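DinB-like Protein (PDB 3DI5) is a metal-binding member of the DinB family that holds a nickel ion, its precise function being unassigned. Local coordinates at residues A[19-24]-A[80-85]; A[53-58]-A[67-72]. All blocks are in the same frame, centred on the assembly; numbering follows the deposited sequence.

Both contacts belong to the four-helix bundle of a DinB-family protein, but they differ in burial. Contact 1 is buried and joins helices 6-26 and 78-99 by a tyrosine ring, leucine methyls and one amide-to-carbonyl bond. Contact 2 lies at the surface, where the loop leading to helix 78-99 runs back over the end of helix 43-58; the two segments meet by van der Waals packing, while E68 bonds within the loop and D71 reaches H49 and R45 earlier on helix 43-58. Helix 43-58 carries one side of contact 2 and also touches contact 1, where I54 CD1 packs against Y85 CE1 at 3.8 Å. Contact 2 is the nearer to the nickel ion.

Contact 1 (A[19-24]-A[80-85]); sequences STQKML and TIADGY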
# COMPACT_ATOMS: atom_id res chain seq x y z
N SER A 19 9.43 1.88 -4.82
CA SER A 19 10.15 1.49 -3.61
C SER A 19 9.51 0.29 -2.89
O SER A 19 10.20 -0.61 -2.45
CB SER A 19 10.25 2.70 -2.66
OG SER A 19 10.53 2.29 -1.32
N THR A 20 8.19 0.28 -2.77
CA THR A 20 7.49 -0.80 -2.08
C THR A 20 7.58 -2.09 -2.88
O THR A 20 7.83 -3.14 -2.31
CB THR A 20 6.01 -0.41 -1.80
OG1 THR A 20 6.01 0.81 -1.05
CG2 THR A 20 5.29 -1.48 -1.00
N GLN A 21 7.40 -1.98 -4.19
CA GLN A 21 7.42 -3.13 -5.09
C GLN A 21 8.79 -3.81 -5.10
O GLN A 21 8.85 -5.04 -5.18
CB GLN A 21 7.03 -2.70 -6.50
CG GLN A 21 6.90 -3.84 -7.51
CD GLN A 21 5.66 -4.68 -7.28
OE1 GLN A 21 4.55 -4.21 -7.46
NE2 GLN A 21 5.86 -5.95 -6.94
N LYS A 22 9.86 -3.02 -5.04
CA LYS A 22 11.23 -3.55 -4.99
C LYS A 22 11.45 -4.41 -3.75
O LYS A 22 12.07 -5.47 -3.82
CB LYS A 22 12.27 -2.43 -4.98
CG LYS A 22 12.48 -1.70 -6.30
CD LYS A 22 13.67 -0.70 -6.25
CE LYS A 22 13.57 0.22 -5.01
NZ LYS A 22 14.49 1.38 -5.10
N MSE A 23 10.94 -3.94 -2.61
CA MSE A 23 11.04 -4.70 -1.39
C MSE A 23 10.21 -5.99 -1.44
O MSE A 23 10.72 -7.07 -1.14
CB MSE A 23 10.67 -3.82 -0.21
CG MSE A 23 11.74 -2.79 0.03
SE MSE A 23 11.26 -1.91 1.58
CE MSE A 23 12.29 -0.27 1.37
N LEU A 24 8.98 -5.88 -1.89
CA LEU A 24 8.11 -7.04 -2.07
C LEU A 24 8.72 -8.06 -2.99
O LEU A 24 8.54 -9.24 -2.78
CB LEU A 24 6.71 -6.63 -2.60
CG LEU A 24 5.78 -5.98 -1.55
CD1 LEU A 24 4.45 -5.60 -2.15
CD2 LEU A 24 5.56 -6.91 -0.38
N THR A 80 2.59 -14.37 -4.83
CA THR A 80 1.22 -13.87 -4.74
C THR A 80 1.14 -12.47 -4.15
O THR A 80 0.37 -11.65 -4.62
CB THR A 80 0.31 -14.81 -3.93
OG1 THR A 80 0.33 -16.10 -4.53
CG2 THR A 80 -1.13 -14.31 -3.95
N ILE A 81 1.94 -12.21 -3.12
CA ILE A 81 1.92 -10.91 -2.45
C ILE A 81 2.48 -9.79 -3.33
O ILE A 81 1.82 -8.76 -3.53
CB ILE A 81 2.68 -10.98 -1.09
CG1 ILE A 81 2.00 -12.03 -0.16
CG2 ILE A 81 2.76 -9.58 -0.42
CD1 ILE A 81 2.64 -12.19 1.21
N ALA A 82 3.68 -9.98 -3.85
CA ALA A 82 4.32 -9.00 -4.71
C ALA A 82 3.49 -8.73 -5.99
O ALA A 82 3.36 -7.58 -6.43
CB ALA A 82 5.74 -9.47 -5.07
N ASP A 83 2.91 -9.79 -6.56
CA ASP A 83 2.09 -9.66 -7.76
C ASP A 83 0.76 -8.98 -7.46
O ASP A 83 0.34 -8.09 -8.20
CB ASP A 83 1.85 -11.01 -8.42
CG ASP A 83 3.11 -11.54 -9.12
OD1 ASP A 83 4.22 -11.01 -8.86
OD2 ASP A 83 2.99 -12.50 -9.90
N GLY A 84 0.12 -9.40 -6.38
CA GLY A 84 -1.02 -8.67 -5.81
C GLY A 84 -0.81 -7.17 -5.68
O GLY A 84 -1.66 -6.40 -6.12
N TYR A 85 0.29 -6.75 -5.08
CA TYR A 85 0.60 -5.32 -4.99
C TYR A 85 0.69 -4.67 -6.38
O TYR A 85 0.14 -3.60 -6.59
CB TYR A 85 1.91 -5.09 -4.25
CG TYR A 85 2.18 -3.63 -3.94
CD1 TYR A 85 1.51 -2.99 -2.91
CD2 TYR A 85 3.08 -2.90 -4.69
CE1 TYR A 85 1.76 -1.66 -2.62
CE2 TYR A 85 3.31 -1.57 -4.43
CZ TYR A 85 2.66 -0.96 -3.39
OH TYR A 85 2.91 0.36 -3.12
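Two side chains with their first torsion anti to the backbone N, Y85 (chi1 -171°) and Q21 (chi1 -175°), reach across between helices 6-26 and 78-99, while L24 has CG anti to its carbonyl carbon. The two segments run nearly antiparallel, with axes 9.4 Å apart, as expected of neighbours in the DinB four-helix bundle. The Y85 ring is the centrepiece. T20, whose CG2 is anti to its backbone N, lays this methyl over one ring face as a CH-pi contact, 4.0 Å from T20 CG2 to the Y85 ring centroid. L24 crosses Y85 at about a right angle, and its CD1 closes tightly on Y85 CB at 3.3 Å. The other branch, L24 CD2, meets I81 CG2, and L24 CB rests against A82 CB where the backbones come nearest.

Q21 bends at chi2 and slides past Y85 in the opposite direction. Its OE1 lies in the ring plane, 3.4 Å from Y85 CD2, and its NE2 donates to A82 O at 3.0 Å. The N-H points almost straight at the oxygen (172°), yet the donor stands above the carbonyl plane, not on a lone pair. NE2 also bonds D25 OD1, so the amide is gripped twice and its rotation fixed.

Polar tips buried here find partners outside the two segments: Y85 OH bonds Q129 OE1 of helix 118-142, and T20 OG1 bonds E16 O, one turn back on helix 6-26, and R133 NH1 of helix 118-142. The chemistry thus implies a largely apolar interface with one polar cross-link from Q21, whose hydroxyls tie it to helix 118-142, bearer of two nickel-binding histidines.

Contact 2 (A[53-58]-A[67-72]); sequences AIPVIL and GETKDY
The kinked helical segment 53-58, in which the N of P55 lacks a bond to the preceding turn, meets an irregular loop, 67-72, with V56 and T69 closest at 5.9 Å between CA atoms. In the DinB four-helix bundle this loop connects helix 43-58 to helix 78-99 and here doubles back over the helix it has just left. P55 carries the buried part. Its ring faces the loop backbone, CG coming to 3.3 Å from E68 O and lying farther from G67 O, while CB touches the T69 methyl, CG2, at 3.6 Å. That methyl is anti to the T69 carbonyl carbon, which lays it alongside the proline ring. V56 crosses T69 obliquely; its CG2, anti to its own carbonyl carbon, meets T69 CB and sits 3.5 Å from T69 O. Farther along, D71 OD2 is hydrogen-bonded to H49 ND1 and OD1 forms a salt bridge with R45, a second-shell contact that probably orients this nickel ligand and may make its imidazole more electron-rich. The loop is braced from within by E68: its OE2 takes a weak bond from T69 N and, through its anti lone pair, a straighter one from K70 N at 2.9 Å.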
# COMPACT_ATOMS: atom_id res chain seq x y z
N ALA A 53 -4.45 -2.63 2.04
CA ALA A 53 -4.68 -1.25 2.46
C ALA A 53 -5.06 -0.30 1.33
O ALA A 53 -5.70 0.71 1.59
CB ALA A 53 -3.46 -0.70 3.26
N ILE A 54 -4.74 -0.65 0.06
CA ILE A 54 -5.01 0.28 -1.05
C ILE A 54 -6.53 0.43 -1.26
O ILE A 54 -7.06 1.55 -1.14
CB ILE A 54 -4.22 -0.08 -2.36
CG1 ILE A 54 -2.73 0.23 -2.18
CG2 ILE A 54 -4.72 0.71 -3.54
CD1 ILE A 54 -1.80 -0.49 -3.17
N PRO A 55 -7.25 -0.67 -1.58
CA PRO A 55 -8.71 -0.58 -1.60
C PRO A 55 -9.41 -0.20 -0.28
O PRO A 55 -10.49 0.37 -0.35
CB PRO A 55 -9.17 -1.96 -2.10
CG PRO A 55 -7.98 -2.87 -1.92
CD PRO A 55 -6.77 -2.01 -1.99
N VAL A 56 -8.80 -0.44 0.89
CA VAL A 56 -9.49 -0.16 2.15
C VAL A 56 -9.46 1.34 2.46
O VAL A 56 -10.48 1.95 2.82
CB VAL A 56 -8.89 -0.98 3.32
CG1 VAL A 56 -9.45 -0.51 4.68
CG2 VAL A 56 -9.14 -2.49 3.08
N ILE A 57 -8.30 1.95 2.30
CA ILE A 57 -8.18 3.38 2.52
C ILE A 57 -8.97 4.15 1.43
O ILE A 57 -9.61 5.14 1.73
CB ILE A 57 -6.69 3.80 2.64
CG1 ILE A 57 -6.11 3.35 3.99
CG2 ILE A 57 -6.53 5.29 2.38
CD1 ILE A 57 -4.60 3.64 4.16
N LEU A 58 -8.99 3.69 0.19
CA LEU A 58 -9.64 4.49 -0.84
C LEU A 58 -11.17 4.27 -0.94
O LEU A 58 -11.86 4.97 -1.71
CB LEU A 58 -8.92 4.32 -2.18
CG LEU A 58 -7.45 4.78 -2.11
CD1 LEU A 58 -6.85 4.83 -3.39
CD2 LEU A 58 -7.31 6.18 -1.48
N GLY A 67 -9.53 -5.29 -6.24
CA GLY A 67 -8.48 -5.52 -5.24
C GLY A 67 -9.00 -6.17 -3.97
O GLY A 67 -9.98 -5.71 -3.39
N GLU A 68 -8.32 -7.22 -3.52
CA GLU A 68 -8.61 -7.87 -2.23
C GLU A 68 -8.52 -6.85 -1.10
O GLU A 68 -7.60 -6.06 -1.10
CB GLU A 68 -7.61 -8.99 -1.96
CG GLU A 68 -7.83 -9.75 -0.67
CD GLU A 68 -9.24 -10.30 -0.57
OE1 GLU A 68 -9.55 -11.23 -1.36
OE2 GLU A 68 -10.03 -9.80 0.27
N THR A 69 -9.47 -6.90 -0.16
CA THR A 69 -9.56 -5.98 0.97
C THR A 69 -9.38 -6.64 2.36
O THR A 69 -9.18 -5.95 3.37
CB THR A 69 -10.94 -5.24 0.96
OG1 THR A 69 -12.00 -6.20 0.99
CG2 THR A 69 -11.09 -4.37 -0.31
N LYS A 70 -9.45 -7.97 2.42
CA LYS A 70 -9.28 -8.72 3.68
C LYS A 70 -7.82 -9.15 3.88
O LYS A 70 -7.27 -9.90 3.08
CB LYS A 70 -10.19 -9.95 3.68
N ASP A 71 -7.20 -8.69 4.97
CA ASP A 71 -5.79 -9.00 5.21
C ASP A 71 -5.58 -10.32 5.97
O ASP A 71 -4.46 -10.61 6.39
CB ASP A 71 -5.04 -7.79 5.85
CG ASP A 71 -5.39 -7.54 7.30
OD1 ASP A 71 -6.28 -8.24 7.83
OD2 ASP A 71 -4.80 -6.62 7.92
N TYR A 72 -6.65 -11.10 6.13
CA TYR A 72 -6.57 -12.45 6.68
C TYR A 72 -7.55 -13.31 5.89
O TYR A 72 -8.67 -12.88 5.62
CB TYR A 72 -6.94 -12.48 8.18
CG TYR A 72 -6.43 -13.73 8.94
CD1 TYR A 72 -5.15 -13.74 9.54
CD2 TYR A 72 -7.22 -14.86 9.08
CE1 TYR A 72 -4.68 -14.87 10.23
CE2 TYR A 72 -6.77 -15.99 9.78
CZ TYR A 72 -5.50 -16.00 10.36
OH TYR A 72 -5.05 -17.13 11.05